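Local coordinates for immunomodulatory active chitinase (Trichuris suis, PDB 6G9C), which probably binds and hydrolyses chitin as a secreted family 18 glycoside hydrolase, and displays immunomodulatory properties in inflammatory lung disease, at residues 71-74 with 75-79; 123-126 with 127-130; 346-349 with 350-353; 367-370 with 371-374; 175-178 with 179-183. All coordinates share one frame; numbering follows the deposited sequence.

Contact 1. Residues 71-74 with 75-79; sequences KLND and DFTVD
N73 and T77 face each other where the chain reverses between strands 64-72 and 78-79. From its CB outward, N73 meets first D75 OD1, 3.4 Å from N73 CB, and then T77 O, 3.5 Å from that same CB. Its CG stands anti to the carbonyl carbon (chi1 -70°), which carries the amide toward T77 on the returning arm. There N73 ND2 donates to T77 OG1 at 3.3 Å, a nearly straight bond (171°) with the acceptor in the amide plane, while D79 CB packs alongside. The threonine hydroxyl passes the chain on, donating to D75 OD1 at 2.7 Å from T77 OG1, on the syn side of the carboxylate. The same oxygen takes a second bond from T77 N (3.0 Å to D75 OD1), this time from above the carboxylate plane, which forms an Asx turn and fixes the rotation of D75. Within the turn itself, F76 N donates to N73 O at 3.0 Å, closing a type I turn. D74 O lies over one face of the F76 ring, 3.6 Å from F76 CD1, and the ring itself packs on helices 117-122 and 126-142. N73 N returns a bond to T77 O at 2.9 Å. With F76 at positive phi, this is a beta hairpin whose type I turn runs into a beta bulge, on the surface of the TIM barrel.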
loop_
_atom_site.group_PDB
_atom_site.type_symbol
_atom_site.label_atom_id
_atom_site.label_comp_id
_atom_site.label_asym_id
_atom_site.label_seq_id
_atom_site.Cartn_x
_atom_site.Cartn_y
_atom_site.Cartn_z
ATOM N N LYS A 71 4.756 -11.199 -18.419
ATOM C CA LYS A 71 5.333 -11.670 -19.672
ATOM C C LYS A 71 6.729 -12.219 -19.410
ATOM O O LYS A 71 7.542 -11.552 -18.759
ATOM C CB LYS A 71 5.388 -10.523 -20.690
ATOM C CG LYS A 71 6.305 -10.735 -21.867
ATOM C CD LYS A 71 5.655 -11.583 -22.933
ATOM C CE LYS A 71 6.254 -11.288 -24.295
ATOM N NZ LYS A 71 5.632 -12.128 -25.355
ATOM N N LEU A 72 7.008 -13.423 -19.927
ATOM C CA LEU A 72 8.362 -13.992 -19.941
ATOM C C LEU A 72 8.964 -13.779 -21.323
ATOM O O LEU A 72 8.547 -14.420 -22.295
ATOM C CB LEU A 72 8.350 -15.480 -19.583
ATOM C CG LEU A 72 9.708 -16.197 -19.585
ATOM C CD1 LEU A 72 10.637 -15.563 -18.557
ATOM C CD2 LEU A 72 9.543 -17.684 -19.301
ATOM N N ASN A 73 9.947 -12.887 -21.409
ATOM C CA ASN A 73 10.591 -12.558 -22.666
ATOM C C ASN A 73 11.472 -13.712 -23.142
ATOM O O ASN A 73 11.797 -14.639 -22.395
ATOM C CB ASN A 73 11.434 -11.293 -22.519
ATOM C CG ASN A 73 10.594 -10.055 -22.341
ATOM O OD1 ASN A 73 9.593 -9.862 -23.038
ATOM N ND2 ASN A 73 10.999 -9.197 -21.414
ATOM N N ASP A 74 11.865 -13.636 -24.418
ATOM C CA ASP A 74 12.697 -14.680 -25.006
ATOM C C ASP A 74 14.029 -14.822 -24.286
ATOM O O ASP A 74 14.586 -15.925 -24.233
ATOM C CB ASP A 74 12.932 -14.389 -26.488
ATOM C CG ASP A 74 11.665 -14.496 -27.301
ATOM O OD1 ASP A 74 10.647 -14.956 -26.749
ATOM O OD2 ASP A 74 11.682 -14.118 -28.487
ATOM N N ASP A 75 14.561 -13.731 -23.738
ATOM C CA ASP A 75 15.848 -13.771 -23.058
ATOM C C ASP A 75 15.725 -14.156 -21.592
ATOM O O ASP A 75 16.723 -14.083 -20.863
ATOM C CB ASP A 75 16.574 -12.427 -23.196
ATOM C CG ASP A 75 15.857 -11.281 -22.493
ATOM O OD1 ASP A 75 14.808 -11.500 -21.849
ATOM O OD2 ASP A 75 16.357 -10.141 -22.594
ATOM N N PHE A 76 14.522 -14.533 -21.152
ATOM C CA PHE A 76 14.185 -15.057 -19.819
ATOM C C PHE A 76 13.978 -13.954 -18.787
ATOM O O PHE A 76 13.864 -14.264 -17.588
ATOM C CB PHE A 76 15.236 -16.049 -19.292
ATOM C CG PHE A 76 15.643 -17.095 -20.304
ATOM C CD1 PHE A 76 14.681 -17.737 -21.080
ATOM C CD2 PHE A 76 16.975 -17.432 -20.478
ATOM C CE1 PHE A 76 15.047 -18.694 -22.010
ATOM C CE2 PHE A 76 17.343 -18.393 -21.408
ATOM C CZ PHE A 76 16.373 -19.019 -22.176
ATOM N N THR A 77 13.928 -12.687 -19.189
ATOM C CA THR A 77 13.597 -11.622 -18.251
ATOM C C THR A 77 12.079 -11.430 -18.169
ATOM O O THR A 77 11.324 -11.858 -19.045
ATOM C CB THR A 77 14.279 -10.312 -18.652
ATOM O OG1 THR A 77 13.824 -9.913 -19.948
ATOM C CG2 THR A 77 15.808 -10.472 -18.673
ATOM N N VAL A 78 11.634 -10.790 -17.085
ATOM C CA VAL A 78 10.215 -10.606 -16.786
ATOM C C VAL A 78 9.820 -9.159 -17.050
ATOM O O VAL A 78 10.594 -8.235 -16.775
ATOM C CB VAL A 78 9.898 -11.000 -15.330
ATOM C CG1 VAL A 78 8.417 -10.732 -15.008
ATOM C CG2 VAL A 78 10.227 -12.456 -15.096
ATOM N N ASP A 79 8.600 -8.965 -17.561
ATOM C CA ASP A 79 8.091 -7.630 -17.836
ATOM C C ASP A 79 6.567 -7.658 -17.862
ATOM O O ASP A 79 5.933 -8.722 -17.869
ATOM C CB ASP A 79 8.637 -7.088 -19.158
ATOM C CG ASP A 79 8.736 -5.576 -19.165
ATOM O OD1 ASP A 79 8.261 -4.938 -18.194
ATOM O OD2 ASP A 79 9.296 -5.028 -20.138
#

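Contact 2. Residues 123-126 with 127-130; sequences AATY and SNRA. With EDO (1,2-ethanediol), chain F.
R129 reaches back over the backbone of T125 and Y126 at the start of helix 126-142, an N-terminus that T125 caps. The hydroxyl of T125, held between its backbone N and carbonyl carbon (chi1 65°), accepts from N128 N, 3.1 Å from T125 OG1. N128 lies obliquely across this threonine, and its side-chain ND2 donates to K121 O. The arginine leaves the helix with R129 CG 3.2 Å from T125 O and bends at chi3 (-61°), which lays the guanidinium flat on the chain: T125 C and Y126 N sit over one face. Its edge does the bonding. R129 NH1 donates to A123 O at 2.8 Å, with the acceptor in the guanidinium plane. A water in the same plane links R129 NH1 to A124 O. The salt bridge from NE to E169 of helix 160-181 takes up a further side of the group, so the arginine ties the loop before its own helix to the neighbouring one. The Y126 ring stands almost upright to the guanidinium, planes 84° apart, with R129 NH2 at the ring edge. The ring also runs past A130, where Y126 CE2 comes 4.2 Å from A130 CB. Y126 N, in the first turn of the helix, donates to a 1,2-ethanediol, probably from the crystallisation liquor: Y126 N to O2 is 3.1 Å, with a weak second bond of 3.4 Å from Y126 N to O1.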
loop_
_atom_site.group_PDB
_atom_site.type_symbol
_atom_site.label_atom_id
_atom_site.label_comp_id
_atom_site.label_asym_id
_atom_site.label_seq_id
_atom_site.Cartn_x
_atom_site.Cartn_y
_atom_site.Cartn_z
ATOM N N ALA A 123 14.174 -23.111 -17.974
ATOM C CA ALA A 123 14.412 -24.027 -16.869
ATOM C C ALA A 123 15.565 -24.991 -17.128
ATOM O O ALA A 123 15.959 -25.712 -16.205
ATOM C CB ALA A 123 13.134 -24.820 -16.573
ATOM N N ALA A 124 16.124 -25.004 -18.344
ATOM C CA ALA A 124 17.032 -26.077 -18.752
ATOM C C ALA A 124 18.360 -26.075 -17.996
ATOM O O ALA A 124 19.004 -27.127 -17.898
ATOM C CB ALA A 124 17.299 -25.992 -20.258
ATOM N N THR A 125 18.825 -24.922 -17.511
ATOM C CA THR A 125 20.123 -24.840 -16.845
ATOM C C THR A 125 20.041 -23.878 -15.664
ATOM O O THR A 125 19.197 -22.977 -15.635
ATOM C CB THR A 125 21.236 -24.355 -17.788
ATOM O OG1 THR A 125 20.962 -23.006 -18.186
ATOM C CG2 THR A 125 21.340 -25.237 -19.023
ATOM N N TYR A 126 20.953 -24.066 -14.700
ATOM C CA TYR A 126 21.063 -23.143 -13.569
ATOM C C TYR A 126 21.240 -21.709 -14.048
ATOM O O TYR A 126 20.587 -20.788 -13.539
ATOM C CB TYR A 126 22.237 -23.531 -12.656
ATOM C CG TYR A 126 22.289 -22.676 -11.406
ATOM C CD1 TYR A 126 21.503 -22.988 -10.300
ATOM C CD2 TYR A 126 23.076 -21.535 -11.350
ATOM C CE1 TYR A 126 21.521 -22.203 -9.160
ATOM C CE2 TYR A 126 23.097 -20.736 -10.208
ATOM C CZ TYR A 126 22.319 -21.081 -9.120
ATOM O OH TYR A 126 22.328 -20.300 -7.986
ATOM N N SER A 127 22.103 -21.513 -15.049
ATOM C CA SER A 127 22.373 -20.185 -15.590
ATOM C C SER A 127 21.092 -19.515 -16.087
ATOM O O SER A 127 20.813 -18.353 -15.772
ATOM C CB SER A 127 23.402 -20.308 -16.719
ATOM O OG SER A 127 24.023 -19.070 -16.992
ATOM N N ASN A 128 20.296 -20.238 -16.867
ATOM C CA ASN A 128 19.067 -19.653 -17.384
ATOM C C ASN A 128 18.084 -19.355 -16.256
ATOM O O ASN A 128 17.457 -18.290 -16.234
ATOM C CB ASN A 128 18.442 -20.592 -18.410
ATOM C CG ASN A 128 19.229 -20.663 -19.703
ATOM O OD1 ASN A 128 20.254 -20.012 -19.853
ATOM N ND2 ASN A 128 18.741 -21.456 -20.649
ATOM N N ARG A 129 17.945 -20.281 -15.302
ATOM C CA ARG A 129 16.993 -20.075 -14.218
ATOM C C ARG A 129 17.407 -18.906 -13.330
ATOM O O ARG A 129 16.552 -18.151 -12.849
ATOM C CB ARG A 129 16.839 -21.358 -13.395
ATOM C CG ARG A 129 16.361 -22.563 -14.211
ATOM C CD ARG A 129 16.087 -23.773 -13.327
ATOM N NE ARG A 129 17.288 -24.225 -12.610
ATOM C CZ ARG A 129 18.071 -25.244 -12.973
ATOM N NH1 ARG A 129 17.819 -25.963 -14.069
ATOM N NH2 ARG A 129 19.119 -25.557 -12.224
ATOM N N ALA A 130 18.714 -18.736 -13.107
ATOM C CA ALA A 130 19.192 -17.641 -12.264
ATOM C C ALA A 130 18.920 -16.284 -12.905
ATOM O O ALA A 130 18.574 -15.321 -12.209
ATOM C CB ALA A 130 20.689 -17.809 -11.981
HETATM C C1 EDO F . 24.097 -25.798 -16.214
HETATM O O1 EDO F . 24.219 -24.763 -15.234
HETATM C C2 EDO F . 23.618 -27.066 -15.534
HETATM O O2 EDO F . 22.438 -26.755 -14.797
HETATM O O HOH W 1 18.950 -28.503 -15.306
#

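Contact 3. Residues 346-349 with 350-353; sequences DVES and MKAK
E348 and K351, one helical turn apart, lie side by side and point the same way, so that their charged ends meet beyond the backbone. E348 folds at chi2 (-72°) and turns its carboxylate toward the lysine. K351 NZ donates to E348 OE1 at 3.2 Å in a salt bridge, meeting the oxygen on its syn side and somewhat out of the carboxylate plane. A water bridges the same two atoms; it donates to E348 OE1 at 2.6 Å, and OE1 thereby holds two donors. Both residues are exposed. The segment opens helix 347-360, which is followed by strand 364-368 of the TIM barrel. D346 and S349 form a capping box here: S349 N donates to D346 OD1 at 2.9 Å, while D346 N donates to S349 OG at 2.8 Å. The serine oxygen lies between its backbone N and carbonyl carbon (chi1 71°), turned back to the cap, where it is also bonded to D345. D346 OD2 has R324 of strand 323-327 as its salt-bridge partner. M350 takes a different direction from E348: M350 CG passes 3.0 Å from D346 O, and the chain then packs on L272, T274 and L393. K353 stays extended beyond its CG, which lies 3.2 Å from S349 O, and delivers NZ to D345 and to S234 O.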
loop_
_atom_site.group_PDB
_atom_site.type_symbol
_atom_site.label_atom_id
_atom_site.label_comp_id
_atom_site.label_asym_id
_atom_site.label_seq_id
_atom_site.Cartn_x
_atom_site.Cartn_y
_atom_site.Cartn_z
ATOM N N ASP A 346 -22.645 -22.606 -11.416
ATOM C CA ASP A 346 -23.573 -21.605 -10.915
ATOM C C ASP A 346 -23.587 -21.675 -9.393
ATOM O O ASP A 346 -22.739 -22.330 -8.777
ATOM C CB ASP A 346 -24.956 -21.794 -11.562
ATOM C CG ASP A 346 -25.693 -23.062 -11.092
ATOM O OD1 ASP A 346 -25.119 -23.892 -10.351
ATOM O OD2 ASP A 346 -26.882 -23.218 -11.476
ATOM N N VAL A 347 -24.564 -21.001 -8.778
ATOM C CA VAL A 347 -24.593 -20.950 -7.317
ATOM C C VAL A 347 -24.753 -22.350 -6.737
ATOM O O VAL A 347 -24.086 -22.712 -5.760
ATOM C CB VAL A 347 -25.694 -20.002 -6.809
ATOM C CG1 VAL A 347 -25.794 -20.125 -5.309
ATOM C CG2 VAL A 347 -25.373 -18.558 -7.184
ATOM N N GLU A 348 -25.623 -23.167 -7.329
ATOM C CA GLU A 348 -25.812 -24.516 -6.803
ATOM C C GLU A 348 -24.551 -25.366 -6.962
ATOM O O GLU A 348 -24.189 -26.117 -6.047
ATOM C CB GLU A 348 -27.004 -25.198 -7.478
ATOM C CG GLU A 348 -28.356 -24.503 -7.253
ATOM C CD GLU A 348 -28.901 -24.662 -5.841
ATOM O OE1 GLU A 348 -28.166 -25.145 -4.949
ATOM O OE2 GLU A 348 -30.082 -24.314 -5.616
ATOM N N SER A 349 -23.880 -25.289 -8.116
ATOM C CA SER A 349 -22.684 -26.113 -8.290
ATOM C C SER A 349 -21.553 -25.613 -7.401
ATOM O O SER A 349 -20.803 -26.414 -6.829
ATOM C CB SER A 349 -22.249 -26.154 -9.763
ATOM O OG SER A 349 -21.704 -24.925 -10.213
ATOM N N MET A 350 -21.431 -24.292 -7.251
ATOM C CA MET A 350 -20.414 -23.743 -6.352
ATOM C C MET A 350 -20.699 -24.126 -4.910
ATOM O O MET A 350 -19.775 -24.434 -4.145
ATOM C CB MET A 350 -20.354 -22.222 -6.484
ATOM C CG MET A 350 -19.912 -21.738 -7.838
ATOM S SD MET A 350 -18.136 -21.868 -8.028
ATOM C CE MET A 350 -17.734 -20.131 -8.121
ATOM N N LYS A 351 -21.980 -24.106 -4.522
ATOM C CA LYS A 351 -22.369 -24.500 -3.174
ATOM C C LYS A 351 -21.948 -25.928 -2.888
ATOM O O LYS A 351 -21.400 -26.230 -1.818
ATOM C CB LYS A 351 -23.892 -24.369 -3.004
ATOM C CG LYS A 351 -24.350 -23.273 -2.105
ATOM C CD LYS A 351 -25.888 -23.133 -2.153
ATOM C CE LYS A 351 -26.607 -24.443 -1.842
ATOM N NZ LYS A 351 -28.103 -24.290 -1.874
ATOM N N ALA A 352 -22.243 -26.836 -3.820
ATOM C CA ALA A 352 -21.899 -28.234 -3.608
ATOM C C ALA A 352 -20.388 -28.408 -3.514
ATOM O O ALA A 352 -19.889 -29.100 -2.619
ATOM C CB ALA A 352 -22.483 -29.091 -4.731
ATOM N N LYS A 353 -19.643 -27.758 -4.415
ATOM C CA LYS A 353 -18.189 -27.904 -4.446
ATOM C C LYS A 353 -17.533 -27.310 -3.199
ATOM O O LYS A 353 -16.655 -27.934 -2.592
ATOM C CB LYS A 353 -17.636 -27.245 -5.709
ATOM C CG LYS A 353 -17.989 -28.017 -6.981
ATOM C CD LYS A 353 -17.567 -27.251 -8.224
ATOM C CE LYS A 353 -17.683 -28.127 -9.465
ATOM N NZ LYS A 353 -17.388 -27.354 -10.712
HETATM O O HOH W 2 -28.598 -27.068 -3.306
#

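Contact 4. Residues 367-370 with 371-374; sequences VWTL and DYDD. With EDO (1,2-ethanediol), chain C.
The W368 and Y372 rings approach obliquely, their planes 68° apart, with W368 NE1 at the tyrosine edge, 3.9 Å from Y372 CE2. T369 touches both rings: T369 CG2 lies 3.3 Å above one face of the indole, toward the rim, and T369 OG1 sits 3.2 Å above one face of the Y372 ring. D371 OD1 also lies over a face of the Y372 ring, displaced toward its rim. The site is the C-terminal end of strand 364-368, the last parallel strand of the TIM barrel, and the peptide bond between W368 and T369 is cis. A tryptophan at this place, followed by a cis peptide, floors the -1 sugar subsite in other family 18 chitinases, and the geometry is consistent with the same role here. Beyond the strand the chain turns round T369. T369 OG1, set between the backbone N and carbonyl carbon (chi1 65°), receives two weak bonds, from D371 N (3.1 Å) and from Y372 N (3.2 Å). D371 is buried, and its carboxylate is held by a salt bridge from OD1 to R46 and a hydrogen bond between OD2 and T40. D373 and D374 then anchor the following loop to the backbone of L390, I391, F379 and C380. Y38 meets the indole from the neighbouring strand. At the shared edge, O1 of a 1,2-ethanediol, probably from the crystallisation liquor, accepts an almost straight bond from W368 NE1 (2.8 Å, 178°) and is hydrogen-bonded to Y372 OH at 2.7 Å.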
loop_
_atom_site.group_PDB
_atom_site.type_symbol
_atom_site.label_atom_id
_atom_site.label_comp_id
_atom_site.label_asym_id
_atom_site.label_seq_id
_atom_site.Cartn_x
_atom_site.Cartn_y
_atom_site.Cartn_z
ATOM N N VAL A 367 -10.920 -19.078 -7.602
ATOM C CA VAL A 367 -11.819 -18.898 -8.737
ATOM C C VAL A 367 -11.041 -18.371 -9.937
ATOM O O VAL A 367 -10.199 -17.471 -9.822
ATOM C CB VAL A 367 -13.017 -17.969 -8.416
ATOM C CG1 VAL A 367 -13.837 -18.553 -7.293
ATOM C CG2 VAL A 367 -12.535 -16.581 -8.037
ATOM N N TRP A 368 -11.334 -18.937 -11.093
ATOM C CA TRP A 368 -10.913 -18.393 -12.384
ATOM C C TRP A 368 -12.216 -18.041 -13.104
ATOM O O TRP A 368 -12.888 -18.943 -13.602
ATOM C CB TRP A 368 -10.070 -19.423 -13.169
ATOM C CG TRP A 368 -9.701 -18.941 -14.535
ATOM C CD1 TRP A 368 -10.452 -19.039 -15.666
ATOM C CD2 TRP A 368 -8.494 -18.263 -14.913
ATOM N NE1 TRP A 368 -9.795 -18.463 -16.728
ATOM C CE2 TRP A 368 -8.591 -17.977 -16.292
ATOM C CE3 TRP A 368 -7.347 -17.870 -14.219
ATOM C CZ2 TRP A 368 -7.589 -17.308 -16.988
ATOM C CZ3 TRP A 368 -6.351 -17.206 -14.905
ATOM C CH2 TRP A 368 -6.476 -16.928 -16.278
ATOM N N THR A 369 -12.624 -16.765 -13.169
ATOM C CA THR A 369 -11.911 -15.543 -12.797
ATOM C C THR A 369 -12.857 -14.607 -12.048
ATOM O O THR A 369 -14.063 -14.849 -11.979
ATOM C CB THR A 369 -11.443 -14.733 -14.020
ATOM O OG1 THR A 369 -12.606 -14.277 -14.724
ATOM C CG2 THR A 369 -10.582 -15.542 -14.979
ATOM N N LEU A 370 -12.316 -13.494 -11.546
ATOM C CA LEU A 370 -13.185 -12.468 -10.978
ATOM C C LEU A 370 -14.120 -11.884 -12.026
ATOM O O LEU A 370 -15.254 -11.505 -11.708
ATOM C CB LEU A 370 -12.343 -11.343 -10.376
ATOM C CG LEU A 370 -11.613 -11.589 -9.062
ATOM C CD1 LEU A 370 -10.452 -10.599 -8.941
ATOM C CD2 LEU A 370 -12.578 -11.465 -7.871
ATOM N N ASP A 371 -13.663 -11.776 -13.272
ATOM C CA ASP A 371 -14.382 -11.006 -14.276
ATOM C C ASP A 371 -15.429 -11.823 -15.021
ATOM O O ASP A 371 -16.112 -11.269 -15.884
ATOM C CB ASP A 371 -13.403 -10.391 -15.277
ATOM C CG ASP A 371 -12.388 -11.405 -15.791
ATOM O OD1 ASP A 371 -12.726 -12.157 -16.735
ATOM O OD2 ASP A 371 -11.266 -11.447 -15.240
ATOM N N TYR A 372 -15.582 -13.108 -14.704
ATOM C CA TYR A 372 -16.649 -13.894 -15.318
ATOM C C TYR A 372 -17.900 -13.990 -14.456
ATOM O O TYR A 372 -18.958 -14.382 -14.961
ATOM C CB TYR A 372 -16.165 -15.307 -15.621
ATOM C CG TYR A 372 -15.095 -15.427 -16.674
ATOM C CD1 TYR A 372 -15.024 -14.550 -17.756
ATOM C CD2 TYR A 372 -14.156 -16.448 -16.590
ATOM C CE1 TYR A 372 -14.023 -14.709 -18.739
ATOM C CE2 TYR A 372 -13.173 -16.603 -17.538
ATOM C CZ TYR A 372 -13.112 -15.744 -18.612
ATOM O OH TYR A 372 -12.108 -15.947 -19.540
ATOM N N ASP A 373 -17.797 -13.659 -13.170
ATOM C CA ASP A 373 -18.948 -13.614 -12.288
ATOM C C ASP A 373 -19.809 -12.400 -12.645
ATOM O O ASP A 373 -19.394 -11.500 -13.383
ATOM C CB ASP A 373 -18.471 -13.531 -10.839
ATOM C CG ASP A 373 -19.493 -14.012 -9.817
ATOM O OD1 ASP A 373 -20.667 -14.311 -10.142
ATOM O OD2 ASP A 373 -19.093 -14.072 -8.632
ATOM N N ASP A 374 -21.014 -12.365 -12.095
ATOM C CA ASP A 374 -21.870 -11.176 -12.206
ATOM C C ASP A 374 -21.343 -10.125 -11.227
ATOM O O ASP A 374 -21.898 -9.890 -10.156
ATOM C CB ASP A 374 -23.327 -11.547 -11.934
ATOM C CG ASP A 374 -24.333 -10.471 -12.392
ATOM O OD1 ASP A 374 -24.017 -9.645 -13.280
ATOM O OD2 ASP A 374 -25.470 -10.473 -11.862
HETATM C C1 EDO C . -11.446 -19.467 -19.704
HETATM O O1 EDO C . -10.747 -18.262 -19.386
HETATM C C2 EDO C . -12.103 -19.213 -21.051
HETATM O O2 EDO C . -11.125 -19.013 -22.079
#

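Contact 5. Residues 175-178 with 179-183; sequences EEVA and KCTST
Helical bonds from K179 N to E175 O and from C180 N to E176 O carry helix 160-181 into its last turn, where S182 swings to positive phi (54°) and T183 N reaches back five residues to A178 O at 3.0 Å. That last bond, together with the positive phi, recalls a Schellman ending. T181 doubles its hold on V177 O, which accepts from T181 N at 2.9 Å and from T181 OG1 at 2.8 Å. The hydroxyl is brought there by a chi1 of 59°, which sets it between the backbone N and carbonyl carbon, and it comes from above the carbonyl plane. A178 CB lies 3.2 Å from T183 O, where the chain turns back. K179 runs back along the helix, K179 CG lying 3.4 Å from E175 O. K179 NZ stops 5.3 Å short of E175 OE1, so any attraction between these charges is probably loose. V177 turns to V137 and Q141 of helix 126-142. C180 SG, anti to its backbone N, forms a disulfide with C180 of the second subunit. V177 packs on T181 of that subunit. The helix end is fixed by two bonds on one carbonyl and a bond returning over five residues to the next; the C180-C180 disulfide makes it a covalent joint of the dimer, beside the hydrogen bond from Q141 of the second subunit to T181 O.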
loop_
_atom_site.group_PDB
_atom_site.type_symbol
_atom_site.label_atom_id
_atom_site.label_comp_id
_atom_site.label_asym_id
_atom_site.label_seq_id
_atom_site.Cartn_x
_atom_site.Cartn_y
_atom_site.Cartn_z
ATOM N N GLU A 175 13.821 -16.515 0.049
ATOM C CA GLU A 175 14.300 -16.503 1.430
ATOM C C GLU A 175 15.502 -15.581 1.595
ATOM O O GLU A 175 15.611 -14.861 2.596
ATOM C CB GLU A 175 14.642 -17.932 1.867
ATOM C CG GLU A 175 13.392 -18.791 2.053
ATOM C CD GLU A 175 13.694 -20.264 2.195
ATOM O OE1 GLU A 175 14.800 -20.695 1.803
ATOM O OE2 GLU A 175 12.815 -20.995 2.695
ATOM N N GLU A 176 16.423 -15.598 0.628
ATOM C CA GLU A 176 17.596 -14.732 0.708
ATOM C C GLU A 176 17.203 -13.264 0.565
ATOM O O GLU A 176 17.743 -12.390 1.260
ATOM C CB GLU A 176 18.604 -15.140 -0.370
ATOM C CG GLU A 176 19.800 -14.211 -0.532
ATOM C CD GLU A 176 20.176 -13.992 -1.997
ATOM O OE1 GLU A 176 19.934 -12.880 -2.522
ATOM O OE2 GLU A 176 20.699 -14.939 -2.627
ATOM N N VAL A 177 16.272 -12.978 -0.337
ATOM C CA VAL A 177 15.801 -11.605 -0.509
ATOM C C VAL A 177 15.151 -11.101 0.773
ATOM O O VAL A 177 15.364 -9.951 1.185
ATOM C CB VAL A 177 14.851 -11.530 -1.717
ATOM C CG1 VAL A 177 14.036 -10.245 -1.708
ATOM C CG2 VAL A 177 15.663 -11.648 -3.000
ATOM N N ALA A 178 14.390 -11.966 1.448
ATOM C CA ALA A 178 13.768 -11.575 2.710
ATOM C C ALA A 178 14.807 -11.132 3.730
ATOM O O ALA A 178 14.622 -10.106 4.397
ATOM C CB ALA A 178 12.911 -12.719 3.256
ATOM N N LYS A 179 15.931 -11.872 3.850
ATOM C CA LYS A 179 16.984 -11.470 4.770
ATOM C C LYS A 179 17.680 -10.203 4.294
ATOM O O LYS A 179 18.017 -9.334 5.104
ATOM C CB LYS A 179 18.013 -12.602 4.926
ATOM C CG LYS A 179 17.404 -13.942 5.312
ATOM C CD LYS A 179 18.461 -15.052 5.353
ATOM C CE LYS A 179 17.888 -16.361 5.905
ATOM N NZ LYS A 179 17.559 -17.380 4.870
ATOM N N CYS A 180 17.935 -10.100 2.988
ATOM C CA CYS A 180 18.675 -8.961 2.449
ATOM C C CYS A 180 17.931 -7.645 2.676
ATOM O O CYS A 180 18.552 -6.612 2.960
ATOM C CB CYS A 180 18.929 -9.172 0.951
ATOM S SG CYS A 180 20.191 -8.085 0.211
ATOM N N THR A 181 16.605 -7.664 2.547
ATOM C CA THR A 181 15.798 -6.451 2.624
ATOM C C THR A 181 15.028 -6.313 3.931
ATOM O O THR A 181 14.248 -5.366 4.070
ATOM C CB THR A 181 14.815 -6.393 1.451
ATOM O OG1 THR A 181 13.961 -7.541 1.478
ATOM C CG2 THR A 181 15.557 -6.348 0.133
ATOM N N SER A 182 15.228 -7.225 4.881
ATOM C CA SER A 182 14.521 -7.229 6.165
ATOM C C SER A 182 13.005 -7.198 5.977
ATOM O O SER A 182 12.287 -6.420 6.614
ATOM C CB SER A 182 14.989 -6.073 7.045
ATOM O OG SER A 182 16.387 -6.122 7.239
ATOM N N THR A 183 12.508 -8.064 5.095
ATOM C CA THR A 183 11.079 -8.162 4.831
ATOM C C THR A 183 10.617 -9.604 5.003
ATOM O O THR A 183 11.427 -10.533 5.046
ATOM C CB THR A 183 10.722 -7.664 3.417
ATOM O OG1 THR A 183 11.295 -8.540 2.438
ATOM C CG2 THR A 183 11.237 -6.247 3.182
#

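How the contacts relate
All five contacts join consecutive residues, so each is local: a hairpin turn (contact 1), helix starts (2 and 3), a helix end (5) and the bend after a strand (4). They follow in series, and none encloses or crosses another. From the N terminus, contact 1 reverses the chain after strand 64-72. Contact 2 starts helix 126-142 and touches contact 1, F76 CE2 lying 3.4 Å from N128 CG. Contact 5 ends helix 160-181 at the dimer interface, its nearest atoms about 8 Å from those of contact 2. Contact 3, across the chain's centre from these three, opens helix 347-360, and contact 4 ends the succeeding strand 364-368. Those two meet where M350 CE lies 4.3 Å from V367 CG1.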